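Local coordinates for D-alanyl-lipoteichoic acid synthetase (Streptococcus pneumoniae, PDB 3BMA), which probably takes part in D-alanylation of lipoteichoic acid during cell wall biogenesis, as a membrane-associated member of the DltD family, at residues C[121-134]-C[150-163]. The protein carries 1 engineered substitution. Residues are numbered along the deposited sequence; the frame is centred on the assembly and turned at random.
Sequences FQQYFNGDQLTSFL and LLQQFPNVAMKDLV
Phe-121, Phe-125 and Leu-130 meet Leu-150, Phe-154 and Met-159 in a buried, almost wholly apolar contact between two breaks in a run of four helices that follows strand 101-105 in the chain. At one end Phe-154 presents its CE1 corner to two phenylalanines. This CE1 is 3.5 Å from CD2 of Phe-125, the ring planes 31° apart, and also reaches the in-plane edge of the Phe-121 ring, 3.9 Å from CE2. Methyl CD2 of Leu-150 makes an off-centre CH-pi contact with Phe-125, 4.2 Å from the ring centroid. The Gln-153 side chain crosses Phe-121 at a slant, its CG 3.7 Å from Phe-121 CD2, while its amide is hydrogen-bonded to Tyr-116 OH through OE1 and to the carbonyl of Pro-118 through NE2. At the other end Leu-130 and Met-159 lie alongside one another, pointing opposite ways. Bent at chi3 (-71°), Met-159 brings CE to 3.7 Å from both Leu-130 CD1 and Thr-131 CG2, and Leu-134 CD1 packs on its sulfur. Phe-193 and Phe-197 of a second subunit continue the aromatic cluster around Phe-154. Such apolar packing between successive helices is consistent with a helical insertion between strands 101-105 and 291-296 of an SGNH-hydrolase-like alpha/beta fold.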
loop_
_atom_site.group_PDB
_atom_site.type_symbol
_atom_site.label_atom_id
_atom_site.label_comp_id
_atom_site.label_asym_id
_atom_site.label_seq_id
_atom_site.Cartn_x
_atom_site.Cartn_y
_atom_site.Cartn_z
ATOM N N PHE C 121 4.410 -32.789 -8.590
ATOM C CA PHE C 121 4.457 -31.332 -8.814
ATOM C C PHE C 121 4.530 -30.499 -7.533
ATOM O O PHE C 121 5.301 -29.542 -7.467
ATOM C CB PHE C 121 3.239 -30.889 -9.637
ATOM C CG PHE C 121 3.273 -29.439 -10.068
ATOM C CD1 PHE C 121 3.813 -29.083 -11.297
ATOM C CD2 PHE C 121 2.738 -28.433 -9.259
ATOM C CE1 PHE C 121 3.850 -27.753 -11.703
ATOM C CE2 PHE C 121 2.766 -27.100 -9.660
ATOM C CZ PHE C 121 3.322 -26.760 -10.885
ATOM N N GLN C 122 3.715 -30.870 -6.542
ATOM C CA GLN C 122 3.566 -30.165 -5.264
ATOM C C GLN C 122 4.877 -29.973 -4.513
ATOM O O GLN C 122 5.056 -28.985 -3.793
ATOM C CB GLN C 122 2.620 -30.949 -4.353
ATOM C CG GLN C 122 1.156 -30.856 -4.711
ATOM C CD GLN C 122 0.294 -31.874 -3.982
ATOM O OE1 GLN C 122 -0.934 -31.808 -4.037
ATOM N NE2 GLN C 122 0.931 -32.818 -3.294
ATOM N N GLN C 123 5.781 -30.933 -4.681
ATOM C CA GLN C 123 7.055 -30.934 -3.991
ATOM C C GLN C 123 8.032 -29.897 -4.536
ATOM O O GLN C 123 8.881 -29.401 -3.794
ATOM C CB GLN C 123 7.676 -32.330 -4.044
ATOM C CG GLN C 123 6.809 -33.413 -3.407
ATOM C CD GLN C 123 7.449 -34.792 -3.463
ATOM O OE1 GLN C 123 8.590 -34.982 -3.034
ATOM N NE2 GLN C 123 6.710 -35.764 -3.989
ATOM N N TYR C 124 7.903 -29.556 -5.817
ATOM C CA TYR C 124 8.906 -28.724 -6.488
ATOM C C TYR C 124 8.423 -27.299 -6.782
ATOM O O TYR C 124 9.191 -26.459 -7.253
ATOM C CB TYR C 124 9.425 -29.413 -7.763
ATOM C CG TYR C 124 9.635 -30.915 -7.631
ATOM C CD1 TYR C 124 10.442 -31.449 -6.623
ATOM C CD2 TYR C 124 9.035 -31.800 -8.527
ATOM C CE1 TYR C 124 10.624 -32.820 -6.497
ATOM C CE2 TYR C 124 9.218 -33.174 -8.417
ATOM C CZ TYR C 124 10.010 -33.678 -7.397
ATOM O OH TYR C 124 10.197 -35.040 -7.280
ATOM N N PHE C 125 7.152 -27.033 -6.493
ATOM C CA PHE C 125 6.579 -25.701 -6.644
ATOM C C PHE C 125 6.485 -25.031 -5.272
ATOM O O PHE C 125 5.776 -25.517 -4.383
ATOM C CB PHE C 125 5.200 -25.801 -7.304
ATOM C CG PHE C 125 4.573 -24.470 -7.634
ATOM C CD1 PHE C 125 4.991 -23.741 -8.739
ATOM C CD2 PHE C 125 3.547 -23.961 -6.853
ATOM C CE1 PHE C 125 4.411 -22.520 -9.051
ATOM C CE2 PHE C 125 2.954 -22.741 -7.158
ATOM C CZ PHE C 125 3.388 -22.018 -8.259
ATOM N N ASN C 126 7.221 -23.936 -5.092
ATOM C CA ASN C 126 7.125 -23.142 -3.868
ATOM C C ASN C 126 6.442 -21.794 -4.116
ATOM O O ASN C 126 6.071 -21.492 -5.249
ATOM C CB ASN C 126 8.500 -22.976 -3.191
ATOM C CG ASN C 126 9.509 -22.212 -4.043
ATOM O OD1 ASN C 126 9.171 -21.613 -5.064
ATOM N ND2 ASN C 126 10.763 -22.221 -3.606
ATOM N N GLY C 127 6.299 -20.996 -3.058
ATOM C CA GLY C 127 5.714 -19.655 -3.143
ATOM C C GLY C 127 6.558 -18.622 -3.862
ATOM O O GLY C 127 6.036 -17.631 -4.375
ATOM N N ASP C 128 7.869 -18.850 -3.894
ATOM C CA ASP C 128 8.784 -17.983 -4.635
ATOM C C ASP C 128 8.560 -18.128 -6.139
ATOM O O ASP C 128 8.677 -17.150 -6.873
ATOM C CB ASP C 128 10.243 -18.276 -4.254
ATOM C CG ASP C 128 11.233 -17.355 -4.947
ATOM O OD1 ASP C 128 10.929 -16.160 -5.171
ATOM O OD2 ASP C 128 12.330 -17.836 -5.270
ATOM N N GLN C 129 8.211 -19.338 -6.583
ATOM C CA GLN C 129 7.861 -19.598 -7.985
ATOM C C GLN C 129 6.522 -18.982 -8.378
ATOM O O GLN C 129 6.363 -18.519 -9.507
ATOM C CB GLN C 129 7.827 -21.096 -8.267
ATOM C CG GLN C 129 9.197 -21.715 -8.459
ATOM C CD GLN C 129 9.164 -23.223 -8.459
ATOM O OE1 GLN C 129 8.226 -23.831 -8.971
ATOM N NE2 GLN C 129 10.194 -23.840 -7.883
ATOM N N LEU C 130 5.565 -19.000 -7.450
ATOM C CA LEU C 130 4.256 -18.383 -7.654
ATOM C C LEU C 130 4.411 -16.889 -7.926
ATOM O O LEU C 130 3.918 -16.390 -8.933
ATOM C CB LEU C 130 3.367 -18.589 -6.425
ATOM C CG LEU C 130 1.860 -18.856 -6.556
ATOM C CD1 LEU C 130 1.222 -18.759 -5.186
ATOM C CD2 LEU C 130 1.125 -17.949 -7.534
ATOM N N THR C 131 5.113 -16.193 -7.032
ATOM C CA THR C 131 5.276 -14.739 -7.128
ATOM C C THR C 131 6.163 -14.303 -8.296
ATOM O O THR C 131 5.928 -13.244 -8.880
ATOM C CB THR C 131 5.784 -14.120 -5.807
ATOM O OG1 THR C 131 6.850 -14.912 -5.268
ATOM C CG2 THR C 131 4.660 -14.021 -4.791
ATOM N N SER C 132 7.163 -15.126 -8.627
ATOM C CA SER C 132 8.015 -14.925 -9.810
ATOM C C SER C 132 7.225 -15.055 -11.104
ATOM O O SER C 132 7.458 -14.309 -12.060
ATOM C CB SER C 132 9.153 -15.943 -9.841
ATOM O OG SER C 132 9.996 -15.792 -8.719
ATOM N N PHE C 133 6.304 -16.017 -11.126
ATOM C CA PHE C 133 5.392 -16.200 -12.250
ATOM C C PHE C 133 4.503 -14.973 -12.448
ATOM O O PHE C 133 4.387 -14.473 -13.562
ATOM C CB PHE C 133 4.551 -17.471 -12.069
ATOM C CG PHE C 133 3.376 -17.573 -13.007
ATOM C CD1 PHE C 133 2.073 -17.503 -12.516
ATOM C CD2 PHE C 133 3.568 -17.745 -14.377
ATOM C CE1 PHE C 133 0.988 -17.594 -13.374
ATOM C CE2 PHE C 133 2.483 -17.838 -15.243
ATOM C CZ PHE C 133 1.193 -17.762 -14.740
ATOM N N LEU C 134 3.901 -14.482 -11.366
ATOM C CA LEU C 134 2.993 -13.327 -11.430
ATOM C C LEU C 134 3.724 -12.019 -11.743
ATOM O O LEU C 134 3.140 -11.109 -12.326
ATOM C CB LEU C 134 2.189 -13.183 -10.131
ATOM C CG LEU C 134 1.238 -14.302 -9.686
ATOM C CD1 LEU C 134 0.870 -14.141 -8.220
ATOM C CD2 LEU C 134 -0.017 -14.350 -10.540
ATOM N N LEU C 150 -2.328 -24.117 -13.147
ATOM C CA LEU C 150 -2.147 -23.924 -11.705
ATOM C C LEU C 150 -3.434 -24.132 -10.912
ATOM O O LEU C 150 -3.418 -24.770 -9.861
ATOM C CB LEU C 150 -1.556 -22.545 -11.399
ATOM C CG LEU C 150 -0.062 -22.462 -11.079
ATOM C CD1 LEU C 150 0.305 -21.025 -10.773
ATOM C CD2 LEU C 150 0.312 -23.360 -9.917
ATOM N N LEU C 151 -4.541 -23.609 -11.432
ATOM C CA LEU C 151 -5.854 -23.761 -10.798
ATOM C C LEU C 151 -6.421 -25.177 -10.922
ATOM O O LEU C 151 -7.296 -25.564 -10.150
ATOM C CB LEU C 151 -6.847 -22.741 -11.358
ATOM C CG LEU C 151 -6.623 -21.275 -10.973
ATOM C CD1 LEU C 151 -7.299 -20.357 -11.963
ATOM C CD2 LEU C 151 -7.100 -20.980 -9.555
ATOM N N GLN C 152 -5.936 -25.937 -11.903
ATOM C CA GLN C 152 -6.252 -27.357 -12.004
ATOM C C GLN C 152 -5.495 -28.127 -10.926
ATOM O O GLN C 152 -6.041 -29.044 -10.311
ATOM C CB GLN C 152 -5.886 -27.898 -13.386
ATOM C CG GLN C 152 -6.920 -27.628 -14.468
ATOM C CD GLN C 152 -6.407 -27.923 -15.869
ATOM O OE1 GLN C 152 -5.402 -28.611 -16.047
ATOM N NE2 GLN C 152 -7.098 -27.394 -16.872
ATOM N N GLN C 153 -4.240 -27.733 -10.706
ATOM C CA GLN C 153 -3.352 -28.362 -9.728
ATOM C C GLN C 153 -3.745 -27.992 -8.303
ATOM O O GLN C 153 -3.951 -28.867 -7.466
ATOM C CB GLN C 153 -1.901 -27.946 -9.997
ATOM C CG GLN C 153 -0.902 -28.345 -8.919
ATOM C CD GLN C 153 -0.537 -29.810 -8.954
ATOM O OE1 GLN C 153 -0.587 -30.449 -10.000
ATOM N NE2 GLN C 153 -0.168 -30.350 -7.810
ATOM N N PHE C 154 -3.823 -26.691 -8.034
ATOM C CA PHE C 154 -4.242 -26.186 -6.734
ATOM C C PHE C 154 -5.505 -25.346 -6.898
ATOM O O PHE C 154 -5.407 -24.136 -7.122
ATOM C CB PHE C 154 -3.167 -25.295 -6.111
ATOM C CG PHE C 154 -1.788 -25.896 -6.062
ATOM C CD1 PHE C 154 -0.741 -25.305 -6.766
ATOM C CD2 PHE C 154 -1.520 -27.011 -5.277
ATOM C CE1 PHE C 154 0.542 -25.829 -6.706
ATOM C CE2 PHE C 154 -0.233 -27.544 -5.214
ATOM C CZ PHE C 154 0.796 -26.953 -5.928
ATOM N N PRO C 155 -6.695 -25.970 -6.772
ATOM C CA PRO C 155 -7.963 -25.230 -6.869
ATOM C C PRO C 155 -8.090 -24.099 -5.841
ATOM O O PRO C 155 -8.686 -23.062 -6.137
ATOM C CB PRO C 155 -9.021 -26.310 -6.625
ATOM C CG PRO C 155 -8.344 -27.590 -6.976
ATOM C CD PRO C 155 -6.922 -27.408 -6.544
ATOM N N ASN C 156 -7.521 -24.302 -4.653
ATOM C CA ASN C 156 -7.431 -23.252 -3.641
ATOM C C ASN C 156 -5.991 -22.769 -3.447
ATOM O O ASN C 156 -5.433 -22.862 -2.353
ATOM C CB ASN C 156 -8.040 -23.725 -2.314
ATOM C CG ASN C 156 -9.558 -23.727 -2.332
ATOM O OD1 ASN C 156 -10.189 -22.945 -3.045
ATOM N ND2 ASN C 156 -10.152 -24.603 -1.531
ATOM N N VAL C 157 -5.407 -22.249 -4.523
ATOM C CA VAL C 157 -4.030 -21.743 -4.527
ATOM C C VAL C 157 -3.921 -20.418 -3.749
ATOM O O VAL C 157 -4.915 -19.710 -3.571
ATOM C CB VAL C 157 -3.495 -21.610 -6.005
ATOM C CG1 VAL C 157 -4.154 -20.445 -6.760
ATOM C CG2 VAL C 157 -1.974 -21.526 -6.064
ATOM N N ALA C 158 -2.721 -20.117 -3.258
ATOM C CA ALA C 158 -2.414 -18.808 -2.696
ATOM C C ALA C 158 -2.482 -17.762 -3.801
ATOM O O ALA C 158 -2.082 -18.032 -4.938
ATOM C CB ALA C 158 -1.038 -18.816 -2.052
ATOM N N MET C 159 -3.002 -16.584 -3.456
ATOM C CA MET C 159 -3.293 -15.499 -4.410
ATOM C C MET C 159 -4.184 -15.964 -5.569
ATOM O O MET C 159 -3.919 -15.668 -6.738
ATOM C CB MET C 159 -2.006 -14.820 -4.900
ATOM C CG MET C 159 -1.301 -14.014 -3.819
ATOM S SD MET C 159 0.381 -13.584 -4.269
ATOM C CE MET C 159 1.167 -15.180 -4.155
ATOM N N LYS C 160 -5.243 -16.688 -5.204
ATOM C CA LYS C 160 -6.227 -17.257 -6.126
ATOM C C LYS C 160 -6.889 -16.207 -7.022
ATOM O O LYS C 160 -7.162 -16.477 -8.190
ATOM C CB LYS C 160 -7.287 -18.021 -5.322
ATOM C CG LYS C 160 -8.217 -18.916 -6.134
ATOM C CD LYS C 160 -9.126 -19.720 -5.212
ATOM C CE LYS C 160 -10.380 -20.200 -5.930
ATOM N NZ LYS C 160 -11.258 -21.007 -5.034
ATOM N N ASP C 161 -7.121 -15.014 -6.474
ATOM C CA ASP C 161 -7.727 -13.897 -7.209
ATOM C C ASP C 161 -6.871 -13.436 -8.397
ATOM O O ASP C 161 -7.400 -13.064 -9.448
ATOM C CB ASP C 161 -8.011 -12.718 -6.261
ATOM C CG ASP C 161 -6.741 -12.159 -5.609
ATOM O OD1 ASP C 161 -6.387 -10.997 -5.902
ATOM O OD2 ASP C 161 -6.089 -12.878 -4.817
ATOM N N LEU C 162 -5.553 -13.488 -8.219
ATOM C CA LEU C 162 -4.598 -13.014 -9.213
ATOM C C LEU C 162 -4.388 -14.049 -10.312
ATOM O O LEU C 162 -4.260 -13.697 -11.485
ATOM C CB LEU C 162 -3.267 -12.654 -8.540
ATOM C CG LEU C 162 -3.313 -11.508 -7.521
ATOM C CD1 LEU C 162 -2.053 -11.461 -6.674
ATOM C CD2 LEU C 162 -3.529 -10.183 -8.207
ATOM N N VAL C 163 -4.362 -15.321 -9.917
ATOM C CA VAL C 163 -4.223 -16.448 -10.842
ATOM C C VAL C 163 -5.485 -16.623 -11.708
ATOM O O VAL C 163 -5.378 -16.849 -12.920
ATOM C CB VAL C 163 -3.853 -17.757 -10.081
ATOM C CG1 VAL C 163 -3.667 -18.917 -11.036
ATOM C CG2 VAL C 163 -2.570 -17.561 -9.275
#